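Local coordinates for N-acetyltransferase domain-containing protein (Deinococcus radiodurans, PDB 3S6F) that binds coenzyme A and probably transfers an acetyl group from acetyl-CoA to an amine, at residues 10-15 / 95-100; 14-19 / 43-48; 22-27 / 38-43; 65-68 / 74-77. All blocks are in the same frame, centred on the assembly; numbering follows the deposited sequence.

Contact 1: residues 10-15 / 95-100; sequences IQFQTT and MRRVLT
Phe-12 and Arg-97 both set CG beside the backbone N and anti to the carbonyl carbon, with chi1 at -62° for the phenylalanine and -74° for the arginine. From there the Arg-97 chain stays extended from CG to NE, long enough to carry its guanidinium from the helix over to the strand, where it meets the phenyl ring. As whole side chains the two cross at about a right angle, yet their flat ends are stacked with planes 6° apart. CZ of Arg-97 comes to 3.5 Å from CD1 of Phe-12, while Arg-97 NE sits 3.6 Å above the plane, over the middle of the ring. NH1 reaches back past the ring to Phe-12 CB at 3.6 Å. The methylene joins in too: Arg-97 CD lies 3.9 Å from the centroid of the Phe-12 ring, a CH-pi contact over the same face that receives the cation-pi interaction. On the other face the methyl CG2 of Ile-10 rests off-centre, near the rim. The guanidinium is not held by the ring alone. Glu-93, one turn earlier on the helix, takes Arg-97 NE in a salt bridge through OE2, which probably offsets part of the charge and is likely to help fix the plane that stacks. Phe-12 also touches Leu-90 and Leu-94, along with Ala-53 of the neighbouring strand 49-54. Here strand 11-13, at one edge of this chain's GNAT sheet, is tied, near the surface, to helix 90-102, the helix that follows the pyrophosphate-binding loop of the coenzyme A site.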
loop_
_atom_site.group_PDB
_atom_site.type_symbol
_atom_site.label_atom_id
_atom_site.label_comp_id
_atom_site.label_asym_id
_atom_site.label_seq_id
_atom_site.Cartn_x
_atom_site.Cartn_y
_atom_site.Cartn_z
ATOM N N ILE A 10 1.022 0.810 -29.056
ATOM C CA ILE A 10 1.002 1.299 -27.667
ATOM C C ILE A 10 2.409 1.222 -27.179
ATOM O O ILE A 10 3.101 0.195 -27.363
ATOM C CB ILE A 10 0.078 0.448 -26.790
ATOM C CG1 ILE A 10 -1.385 0.600 -27.242
ATOM C CG2 ILE A 10 0.241 0.821 -25.310
ATOM C CD1 ILE A 10 -1.856 2.061 -27.373
ATOM N N GLN A 11 2.842 2.307 -26.555
ATOM C CA GLN A 11 4.121 2.393 -25.904
ATOM C C GLN A 11 3.958 2.552 -24.412
ATOM O O GLN A 11 2.993 3.143 -23.951
ATOM C CB GLN A 11 4.897 3.561 -26.486
ATOM C CG GLN A 11 5.263 3.303 -27.991
ATOM C CD GLN A 11 6.389 4.192 -28.463
ATOM O OE1 GLN A 11 6.148 5.289 -28.974
ATOM N NE2 GLN A 11 7.623 3.755 -28.241
ATOM N N PHE A 12 4.941 2.082 -23.665
ATOM C CA PHE A 12 4.902 2.122 -22.201
ATOM C C PHE A 12 6.033 2.970 -21.678
ATOM O O PHE A 12 7.145 2.986 -22.243
ATOM C CB PHE A 12 5.043 0.706 -21.639
ATOM C CG PHE A 12 3.951 -0.200 -22.051
ATOM C CD1 PHE A 12 4.034 -0.941 -23.218
ATOM C CD2 PHE A 12 2.822 -0.362 -21.257
ATOM C CE1 PHE A 12 3.042 -1.782 -23.599
ATOM C CE2 PHE A 12 1.814 -1.201 -21.630
ATOM C CZ PHE A 12 1.904 -1.923 -22.817
ATOM N N GLN A 13 5.786 3.651 -20.559
ATOM C CA GLN A 13 6.822 4.391 -19.876
ATOM C C GLN A 13 6.536 4.423 -18.381
ATOM O O GLN A 13 5.401 4.229 -17.953
ATOM C CB GLN A 13 7.043 5.792 -20.451
ATOM C CG GLN A 13 5.916 6.739 -20.246
ATOM C CD GLN A 13 6.178 8.030 -20.944
ATOM O OE1 GLN A 13 6.110 8.089 -22.176
ATOM N NE2 GLN A 13 6.489 9.060 -20.193
ATOM N N THR A 14 7.587 4.708 -17.620
ATOM C CA THR A 14 7.552 4.688 -16.173
ATOM C C THR A 14 7.979 6.019 -15.564
ATOM O O THR A 14 8.311 6.097 -14.381
ATOM C CB THR A 14 8.431 3.541 -15.643
ATOM O OG1 THR A 14 9.777 3.770 -16.075
ATOM C CG2 THR A 14 7.953 2.190 -16.142
ATOM N N THR A 15 7.951 7.080 -16.374
ATOM C CA THR A 15 8.201 8.435 -15.929
ATOM C C THR A 15 7.088 9.331 -16.465
ATOM O O THR A 15 6.319 8.934 -17.337
ATOM C CB THR A 15 9.525 9.004 -16.428
ATOM O OG1 THR A 15 9.364 9.448 -17.770
ATOM C CG2 THR A 15 10.685 8.035 -16.234
HETATM N N MSE A 95 -0.038 -4.706 -15.219
HETATM C CA MSE A 95 0.271 -5.374 -13.963
HETATM C C MSE A 95 1.637 -6.074 -13.996
HETATM O O MSE A 95 2.441 -5.947 -13.065
HETATM C CB MSE A 95 -0.834 -6.370 -13.604
HETATM C CG MSE A 95 -2.090 -5.757 -13.071
HETATM SE SE MSE A 95 -1.863 -4.874 -11.357
HETATM C CE MSE A 95 -1.400 -6.488 -10.318
ATOM N N ARG A 96 1.913 -6.814 -15.068
ATOM C CA ARG A 96 3.221 -7.454 -15.148
ATOM C C ARG A 96 4.340 -6.399 -15.111
ATOM O O ARG A 96 5.362 -6.576 -14.434
ATOM C CB ARG A 96 3.325 -8.295 -16.429
ATOM C CG ARG A 96 2.530 -9.591 -16.425
ATOM C CD ARG A 96 2.852 -10.469 -17.630
ATOM N NE ARG A 96 2.326 -9.911 -18.844
ATOM C CZ ARG A 96 1.089 -10.143 -19.296
ATOM N NH1 ARG A 96 0.248 -10.978 -18.665
ATOM N NH2 ARG A 96 0.734 -9.530 -20.410
ATOM N N ARG A 97 4.158 -5.299 -15.841
ATOM C CA ARG A 97 5.184 -4.264 -15.883
ATOM C C ARG A 97 5.367 -3.574 -14.541
ATOM O O ARG A 97 6.498 -3.270 -14.180
ATOM C CB ARG A 97 4.887 -3.273 -16.995
ATOM C CG ARG A 97 5.174 -3.877 -18.377
ATOM C CD ARG A 97 4.691 -2.976 -19.483
ATOM N NE ARG A 97 5.027 -3.501 -20.805
ATOM C CZ ARG A 97 6.107 -3.158 -21.495
ATOM N NH1 ARG A 97 6.985 -2.277 -21.044
ATOM N NH2 ARG A 97 6.265 -3.692 -22.706
ATOM N N VAL A 98 4.298 -3.321 -13.788
ATOM C CA VAL A 98 4.482 -2.649 -12.495
ATOM C C VAL A 98 5.151 -3.597 -11.492
ATOM O O VAL A 98 5.965 -3.162 -10.675
ATOM C CB VAL A 98 3.180 -2.032 -11.951
ATOM C CG1 VAL A 98 2.242 -3.033 -11.281
ATOM C CG2 VAL A 98 3.521 -0.877 -10.999
ATOM N N LEU A 99 4.852 -4.899 -11.604
ATOM C CA LEU A 99 5.508 -5.871 -10.740
ATOM C C LEU A 99 7.010 -5.913 -11.043
ATOM O O LEU A 99 7.822 -5.981 -10.120
ATOM C CB LEU A 99 4.838 -7.251 -10.848
ATOM C CG LEU A 99 3.418 -7.322 -10.302
ATOM C CD1 LEU A 99 2.748 -8.636 -10.720
ATOM C CD2 LEU A 99 3.382 -7.131 -8.804
ATOM N N THR A 100 7.385 -5.787 -12.303
ATOM C CA THR A 100 8.799 -5.695 -12.674
ATOM C C THR A 100 9.428 -4.443 -12.058
ATOM O O THR A 100 10.546 -4.491 -11.493
ATOM C CB THR A 100 8.974 -5.720 -14.176
ATOM O OG1 THR A 100 8.518 -7.000 -14.657
ATOM C CG2 THR A 100 10.429 -5.451 -14.587
#

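Contact 2: residues 14-19 / 43-48; sequences TTLEGV and ILDRAA
Leu-16 leans from the loop after strand 11-13 onto Leu-44 and Asp-45, in the last turn of helix 37-46. Its loop is a compact one, an ST turn running into a type II beta turn, and it belongs to the connection between the first strand of the GNAT sheet and the helix ahead of the second. Apolar packing carries the contact. The two methyls of Leu-16 fork over neighbouring helix residues: CD2 meets CD1 of Leu-44 at 4.2 Å, and CD1 comes to 3.7 Å from the backbone N of Asp-45. Leu-16 and Leu-44 cross at about a right angle, and Phe-50 of strand 49-54 touches both, so that the pair is wedged against the sheet. Without these two methyls, as with an alanine here, the loop would probably lose its grip on Leu-44 and on the Asp-45 backbone, and a gap would open between them. Polar bonds shape the loop itself. Glu-17 N donates to Thr-15 OG1 at 3.0 Å, closing the ST turn, and Val-19 N reaches Leu-16 O at 3.0 Å across the type II turn, whose third residue, Gly-18, adopts a positive phi of 80°. On the helix side, Ala-47 N bonds to Leu-44 O as the chain leaves the helix. The Asp-45 side chain comes within about 5 Å of a bound calcium ion, longer than a direct calcium-oxygen bond. Asp-45 sets CG anti to its N (chi1 -167°), which brings OD1 to 4.2 Å from Leu-16 CD1; nearer is its CB, 3.7 Å from that methyl.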
loop_
_atom_site.group_PDB
_atom_site.type_symbol
_atom_site.label_atom_id
_atom_site.label_comp_id
_atom_site.label_asym_id
_atom_site.label_seq_id
_atom_site.Cartn_x
_atom_site.Cartn_y
_atom_site.Cartn_z
ATOM N N THR A 14 7.587 4.708 -17.620
ATOM C CA THR A 14 7.552 4.688 -16.173
ATOM C C THR A 14 7.979 6.019 -15.564
ATOM O O THR A 14 8.311 6.097 -14.381
ATOM C CB THR A 14 8.431 3.541 -15.643
ATOM O OG1 THR A 14 9.777 3.770 -16.075
ATOM C CG2 THR A 14 7.953 2.190 -16.142
ATOM N N THR A 15 7.951 7.080 -16.374
ATOM C CA THR A 15 8.201 8.435 -15.929
ATOM C C THR A 15 7.088 9.331 -16.465
ATOM O O THR A 15 6.319 8.934 -17.337
ATOM C CB THR A 15 9.525 9.004 -16.428
ATOM O OG1 THR A 15 9.364 9.448 -17.770
ATOM C CG2 THR A 15 10.685 8.035 -16.234
ATOM N N LEU A 16 7.033 10.556 -15.965
ATOM C CA LEU A 16 6.141 11.578 -16.462
ATOM C C LEU A 16 6.790 12.451 -17.536
ATOM O O LEU A 16 6.222 13.445 -17.950
ATOM C CB LEU A 16 5.606 12.429 -15.308
ATOM C CG LEU A 16 4.611 11.716 -14.394
ATOM C CD1 LEU A 16 4.488 12.455 -13.065
ATOM C CD2 LEU A 16 3.252 11.611 -15.102
ATOM N N GLU A 17 8.000 12.110 -18.010
ATOM C CA GLU A 17 8.631 12.911 -19.068
ATOM C C GLU A 17 7.763 12.853 -20.312
ATOM O O GLU A 17 7.420 11.790 -20.788
ATOM C CB GLU A 17 10.058 12.425 -19.344
ATOM C CG GLU A 17 10.974 12.624 -18.156
ATOM C CD GLU A 17 12.433 12.365 -18.491
ATOM O OE1 GLU A 17 12.686 11.402 -19.240
ATOM O OE2 GLU A 17 13.348 13.112 -18.076
ATOM N N GLY A 18 7.397 14.017 -20.826
ATOM C CA GLY A 18 6.575 14.063 -22.019
ATOM C C GLY A 18 5.098 13.833 -21.791
ATOM O O GLY A 18 4.340 13.711 -22.760
ATOM N N VAL A 19 4.657 13.781 -20.533
ATOM C CA VAL A 19 3.243 13.580 -20.200
ATOM C C VAL A 19 2.704 14.823 -19.524
ATOM O O VAL A 19 3.227 15.257 -18.487
ATOM C CB VAL A 19 3.080 12.402 -19.234
ATOM C CG1 VAL A 19 1.593 12.191 -18.842
ATOM C CG2 VAL A 19 3.670 11.128 -19.816
ATOM N N ILE A 43 -0.594 12.446 -8.389
ATOM C CA ILE A 43 -0.634 11.090 -7.833
ATOM C C ILE A 43 0.484 10.221 -8.401
ATOM O O ILE A 43 1.201 9.546 -7.672
ATOM C CB ILE A 43 -2.052 10.457 -8.064
ATOM C CG1 ILE A 43 -3.093 11.144 -7.188
ATOM C CG2 ILE A 43 -2.020 8.961 -7.819
ATOM C CD1 ILE A 43 -4.539 10.839 -7.572
ATOM N N LEU A 44 0.630 10.288 -9.714
ATOM C CA LEU A 44 1.690 9.528 -10.350
ATOM C C LEU A 44 3.055 9.987 -9.891
ATOM O O LEU A 44 3.956 9.188 -9.649
ATOM C CB LEU A 44 1.530 9.581 -11.874
ATOM C CG LEU A 44 0.267 8.873 -12.412
ATOM C CD1 LEU A 44 -0.002 9.353 -13.845
ATOM C CD2 LEU A 44 0.378 7.388 -12.332
ATOM N N ASP A 45 3.246 11.309 -9.779
ATOM C CA ASP A 45 4.520 11.862 -9.345
ATOM C C ASP A 45 4.869 11.436 -7.922
ATOM O O ASP A 45 6.059 11.369 -7.599
ATOM C CB ASP A 45 4.447 13.367 -9.452
ATOM C CG ASP A 45 5.795 14.058 -9.321
ATOM O OD1 ASP A 45 6.802 13.509 -9.776
ATOM O OD2 ASP A 45 5.783 15.171 -8.809
ATOM N N ARG A 46 3.877 11.161 -7.088
ATOM C CA ARG A 46 4.109 10.746 -5.699
ATOM C C ARG A 46 4.160 9.247 -5.516
ATOM O O ARG A 46 4.496 8.775 -4.432
ATOM C CB ARG A 46 3.004 11.312 -4.803
ATOM C CG ARG A 46 3.184 12.791 -4.470
ATOM C CD ARG A 46 4.327 13.101 -3.479
ATOM N NE ARG A 46 4.122 14.444 -2.926
ATOM C CZ ARG A 46 3.169 14.771 -2.050
ATOM N NH1 ARG A 46 2.319 13.857 -1.594
ATOM N NH2 ARG A 46 3.066 16.029 -1.629
ATOM N N ALA A 47 3.779 8.461 -6.518
ATOM C CA ALA A 47 3.854 7.008 -6.453
ATOM C C ALA A 47 5.313 6.571 -6.264
ATOM O O ALA A 47 6.233 7.240 -6.726
ATOM C CB ALA A 47 3.267 6.387 -7.729
ATOM N N ALA A 48 5.526 5.401 -5.690
ATOM C CA ALA A 48 6.872 4.808 -5.753
ATOM C C ALA A 48 7.266 4.530 -7.188
ATOM O O ALA A 48 8.357 4.895 -7.639
ATOM C CB ALA A 48 6.975 3.548 -4.906
#

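Contact 3: residues 22-27 / 38-43; sequences AQLGGF and ETLWRI
The connection leading from the first GNAT strand into helix 37-46 doubles back on that helix, and Leu-24 and Phe-27 close this fold against Leu-40 and Trp-41. Leu-24 is shared between the two helix residues. Its CD1 lies 3.7 Å from Trp-41 CD1 and also rests on the tryptophan's CB, approaching the indole obliquely, while its CD2 faces Leu-40 CD2 at 4.1 Å. With CG anti to the backbone N (chi1 180°), Leu-40 points CD2 at the Leu-24 carbonyl and the Phe-27 ring. There Leu-40 CD2 touches Phe-27 CD2 at 3.8 Å and the carbonyl oxygen of Leu-24 at the same 3.8 Å. That oxygen in turn lies in the plane of the Phe-27 ring, at its edge. The turn between the two loop residues passes through Gly-26, with phi at 96°. Phe-63 of strand 60-68 packs edge-to-face with Phe-27 and also touches Leu-40, so the cluster is seated on the sheet; the coenzyme A lies about 7 Å from the phenylalanine side chain. Trp-41 directs NE1 away to Val-19 O, a hydrogen bond made back to the loop that probably holds the indole's orientation. Apart from the Leu-24 carbonyl oxygen against Leu-40 CD2, the contact is made almost wholly by carbon, so the fit depends on shape and the exclusion of water.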
loop_
_atom_site.group_PDB
_atom_site.type_symbol
_atom_site.label_atom_id
_atom_site.label_comp_id
_atom_site.label_asym_id
_atom_site.label_seq_id
_atom_site.Cartn_x
_atom_site.Cartn_y
_atom_site.Cartn_z
ATOM N N ALA A 22 -3.076 17.295 -19.730
ATOM C CA ALA A 22 -3.949 17.196 -20.910
ATOM C C ALA A 22 -3.954 15.832 -21.556
ATOM O O ALA A 22 -4.836 15.570 -22.361
ATOM C CB ALA A 22 -3.596 18.239 -21.972
ATOM N N GLN A 23 -2.956 15.005 -21.273
ATOM C CA GLN A 23 -2.827 13.651 -21.776
ATOM C C GLN A 23 -3.291 12.589 -20.778
ATOM O O GLN A 23 -3.272 11.414 -21.095
ATOM C CB GLN A 23 -1.397 13.370 -22.198
ATOM C CG GLN A 23 -1.019 14.229 -23.416
ATOM C CD GLN A 23 0.423 14.202 -23.774
ATOM O OE1 GLN A 23 1.268 14.240 -22.891
ATOM N NE2 GLN A 23 0.729 14.214 -25.076
ATOM N N LEU A 24 -3.767 13.007 -19.611
ATOM C CA LEU A 24 -4.219 12.139 -18.523
ATOM C C LEU A 24 -5.727 12.231 -18.309
ATOM O O LEU A 24 -6.225 11.765 -17.296
ATOM C CB LEU A 24 -3.452 12.473 -17.227
ATOM C CG LEU A 24 -2.014 11.974 -17.203
ATOM C CD1 LEU A 24 -1.269 12.629 -16.040
ATOM C CD2 LEU A 24 -1.927 10.473 -17.059
ATOM N N GLY A 25 -6.468 12.791 -19.252
ATOM C CA GLY A 25 -7.897 12.768 -19.187
ATOM C C GLY A 25 -8.487 11.415 -19.536
ATOM O O GLY A 25 -7.849 10.579 -20.190
ATOM N N GLY A 26 -9.731 11.186 -19.101
ATOM C CA GLY A 26 -10.475 9.976 -19.428
ATOM C C GLY A 26 -10.455 8.834 -18.438
ATOM O O GLY A 26 -10.962 7.766 -18.759
ATOM N N PHE A 27 -9.850 9.040 -17.267
ATOM C CA PHE A 27 -9.773 8.020 -16.231
ATOM C C PHE A 27 -10.847 8.245 -15.185
ATOM O O PHE A 27 -11.651 9.189 -15.246
ATOM C CB PHE A 27 -8.355 7.967 -15.672
ATOM C CG PHE A 27 -7.386 7.437 -16.666
ATOM C CD1 PHE A 27 -7.407 6.096 -17.012
ATOM C CD2 PHE A 27 -6.484 8.258 -17.311
ATOM C CE1 PHE A 27 -6.558 5.597 -17.975
ATOM C CE2 PHE A 27 -5.608 7.738 -18.249
ATOM C CZ PHE A 27 -5.666 6.404 -18.583
ATOM N N GLU A 38 -4.965 16.915 -13.608
ATOM C CA GLU A 38 -3.866 17.559 -12.896
ATOM C C GLU A 38 -3.545 16.817 -11.600
ATOM O O GLU A 38 -2.368 16.583 -11.267
ATOM C CB GLU A 38 -4.207 19.022 -12.600
ATOM C CG GLU A 38 -4.314 19.919 -13.846
ATOM C CD GLU A 38 -5.589 19.735 -14.741
ATOM O OE1 GLU A 38 -6.685 19.174 -14.344
ATOM O OE2 GLU A 38 -5.483 20.191 -15.930
ATOM N N THR A 39 -4.578 16.404 -10.861
ATOM C CA THR A 39 -4.374 15.627 -9.664
ATOM C C THR A 39 -3.794 14.258 -9.964
ATOM O O THR A 39 -2.928 13.769 -9.238
ATOM C CB THR A 39 -5.646 15.564 -8.808
ATOM O OG1 THR A 39 -5.960 16.918 -8.440
ATOM C CG2 THR A 39 -5.440 14.708 -7.556
ATOM N N LEU A 40 -4.267 13.603 -11.020
ATOM C CA LEU A 40 -3.691 12.334 -11.434
ATOM C C LEU A 40 -2.189 12.461 -11.705
ATOM O O LEU A 40 -1.409 11.606 -11.323
ATOM C CB LEU A 40 -4.472 11.728 -12.607
ATOM C CG LEU A 40 -3.940 10.381 -13.136
ATOM C CD1 LEU A 40 -3.777 9.330 -12.049
ATOM C CD2 LEU A 40 -4.856 9.863 -14.250
ATOM N N TRP A 41 -1.798 13.545 -12.371
ATOM C CA TRP A 41 -0.383 13.773 -12.613
ATOM C C TRP A 41 0.373 13.793 -11.279
ATOM O O TRP A 41 1.417 13.157 -11.115
ATOM C CB TRP A 41 -0.216 15.100 -13.393
ATOM C CG TRP A 41 1.111 15.300 -14.059
ATOM C CD1 TRP A 41 1.365 15.141 -15.385
ATOM C CD2 TRP A 41 2.349 15.672 -13.456
ATOM N NE1 TRP A 41 2.667 15.379 -15.652
ATOM C CE2 TRP A 41 3.311 15.724 -14.500
ATOM C CE3 TRP A 41 2.757 15.977 -12.159
ATOM C CZ2 TRP A 41 4.617 16.041 -14.280
ATOM C CZ3 TRP A 41 4.089 16.298 -11.953
ATOM C CH2 TRP A 41 4.999 16.291 -13.021
ATOM N N ARG A 42 -0.153 14.510 -10.288
ATOM C CA ARG A 42 0.493 14.559 -8.962
ATOM C C ARG A 42 0.508 13.193 -8.262
ATOM O O ARG A 42 1.509 12.827 -7.628
ATOM C CB ARG A 42 -0.127 15.624 -8.077
ATOM C CG ARG A 42 0.001 17.048 -8.592
ATOM C CD ARG A 42 -0.535 18.093 -7.539
ATOM N NE ARG A 42 -1.996 17.958 -7.227
ATOM C CZ ARG A 42 -2.571 17.601 -6.071
ATOM N NH1 ARG A 42 -1.862 17.288 -4.988
ATOM N NH2 ARG A 42 -3.907 17.521 -6.008
ATOM N N ILE A 43 -0.594 12.446 -8.389
ATOM C CA ILE A 43 -0.634 11.090 -7.833
ATOM C C ILE A 43 0.484 10.221 -8.401
ATOM O O ILE A 43 1.201 9.546 -7.672
ATOM C CB ILE A 43 -2.052 10.457 -8.064
ATOM C CG1 ILE A 43 -3.093 11.144 -7.188
ATOM C CG2 ILE A 43 -2.020 8.961 -7.819
ATOM C CD1 ILE A 43 -4.539 10.839 -7.572
#

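Contact 4: residues 65-68 / 74-77; sequences NALS and ASIP
Asn-65 lays its amide across Pro-77 at about a right angle, OD1 3.6 Å from CD of the proline; CG lies between the backbone N and the carbonyl carbon (chi1 69°), which turns the amide onto that ring. Its backbone O is buried with no polar partner: Pro-77 has no N-H to offer, and the oxygen meets CH groups instead, Ile-76 CG2 at 3.4 Å and Pro-77 CD at 3.5 Å. Since Asn-65 OD1 also accepts a weak bond from Leu-78 N, an alanine here would probably leave that N-H without its mate and one side of the proline ring uncovered. Ala-66 sends its CA hydrogen toward Ser-75 O. These are antiparallel strands of the hairpin 60-68/73-81 at the centre of the GNAT sheet, the second broken along its course by a bulge or short loop, as is usual in this family. At Leu-67 the ladder is regular, a hydrogen-bonded pair: Leu-67 N donates to Ser-75 O (2.8 Å, 162°) and Ser-75 N to Leu-67 O (2.9 Å, 151°). Leu-67 CG packs on Pro-77 CG at 3.8 Å, beside Ser-75, whose OG bonds, tentatively since two conformers are modelled, to OG of Ser-75 in the second subunit. Ser-68 faces Ala-74 as a non-hydrogen-bonded pair and turns OG to Gly-70 N.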
loop_
_atom_site.group_PDB
_atom_site.type_symbol
_atom_site.label_atom_id
_atom_site.label_comp_id
_atom_site.label_asym_id
_atom_site.label_seq_id
_atom_site.Cartn_x
_atom_site.Cartn_y
_atom_site.Cartn_z
ATOM N N ASN A 65 -0.429 2.413 -10.703
ATOM C CA ASN A 65 0.537 2.980 -9.775
ATOM C C ASN A 65 0.807 2.028 -8.626
ATOM O O ASN A 65 0.068 1.070 -8.395
ATOM C CB ASN A 65 0.119 4.369 -9.252
ATOM C CG ASN A 65 -1.093 4.332 -8.313
ATOM O OD1 ASN A 65 -1.963 3.480 -8.454
ATOM N ND2 ASN A 65 -1.166 5.327 -7.421
ATOM N N ALA A 66 1.846 2.339 -7.845
ATOM C CA ALA A 66 2.199 1.507 -6.711
ATOM C C ALA A 66 2.870 2.357 -5.640
ATOM O O ALA A 66 3.667 3.270 -5.933
ATOM C CB ALA A 66 3.094 0.333 -7.096
ATOM N N LEU A 67 2.589 1.979 -4.403
ATOM C CA LEU A 67 3.283 2.463 -3.204
ATOM C C LEU A 67 4.268 1.391 -2.804
ATOM O O LEU A 67 3.993 0.200 -2.978
ATOM C CB LEU A 67 2.275 2.674 -2.069
ATOM C CG LEU A 67 0.969 3.391 -2.441
ATOM C CD1 LEU A 67 0.060 3.464 -1.203
ATOM C CD2 LEU A 67 1.176 4.766 -3.095
ATOM N N SER A 68 5.417 1.758 -2.235
ATOM C CA SER A 68 6.410 0.765 -1.864
ATOM C C SER A 68 7.381 1.333 -0.837
ATOM O O SER A 68 7.641 2.538 -0.838
ATOM C CB SER A 68 7.212 0.381 -3.120
ATOM O OG SER A 68 8.114 -0.662 -2.810
ATOM N N ALA A 74 4.762 -3.524 -0.929
ATOM C CA ALA A 74 4.197 -2.635 -1.895
ATOM C C ALA A 74 2.698 -2.865 -1.989
ATOM O O ALA A 74 2.177 -3.937 -1.677
ATOM C CB ALA A 74 4.850 -2.809 -3.262
ATOM N N SER A 75 1.974 -1.836 -2.424
ATOM C CA SER A 75 0.570 -1.992 -2.745
ATOM C C SER A 75 0.215 -1.214 -3.994
ATOM O O SER A 75 0.861 -0.232 -4.345
ATOM C CB SER A 75 -0.325 -1.562 -1.591
ATOM O OG SER A 75 -0.245 -0.141 -1.391
ATOM N N ILE A 76 -0.847 -1.660 -4.657
ATOM C CA ILE A 76 -1.256 -1.146 -5.972
ATOM C C ILE A 76 -2.610 -0.457 -5.844
ATOM O O ILE A 76 -3.629 -1.136 -5.841
ATOM C CB ILE A 76 -1.278 -2.258 -7.027
ATOM C CG1 ILE A 76 0.192 -2.853 -7.151
ATOM C CG2 ILE A 76 -1.784 -1.724 -8.377
ATOM C CD1 ILE A 76 0.353 -4.100 -7.984
ATOM N N PRO A 77 -2.639 0.875 -5.670
ATOM C CA PRO A 77 -3.927 1.523 -5.452
ATOM C C PRO A 77 -4.870 1.547 -6.637
ATOM O O PRO A 77 -6.081 1.416 -6.459
ATOM C CB PRO A 77 -3.525 2.959 -5.026
ATOM C CG PRO A 77 -2.131 2.820 -4.479
ATOM C CD PRO A 77 -1.509 1.777 -5.372
#

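Contacts 1 and 2 overlap in the chain at Thr-14 and Thr-15, their centres 12 Å apart. Contact 3 falls within the span that contact 2 brackets; the two share Ile-43 and helix 37-46, with centres 10 Å apart. Contact 4 comes later but is still bracketed by contact 1, whose Met-95 and Val-98 pack on Ile-76. Contacts 1 and 3, about 17 Å apart between centres, do not touch. Contact 1 ties helix 90-102 to strand 11-13, contacts 2 and 3 seat the following loop on helix 37-46, and contact 4 lies in the sheet itself. All four have residues touching the second subunit, contact 1 through Leu-99, so sheet and subunit interface use neighbouring residues.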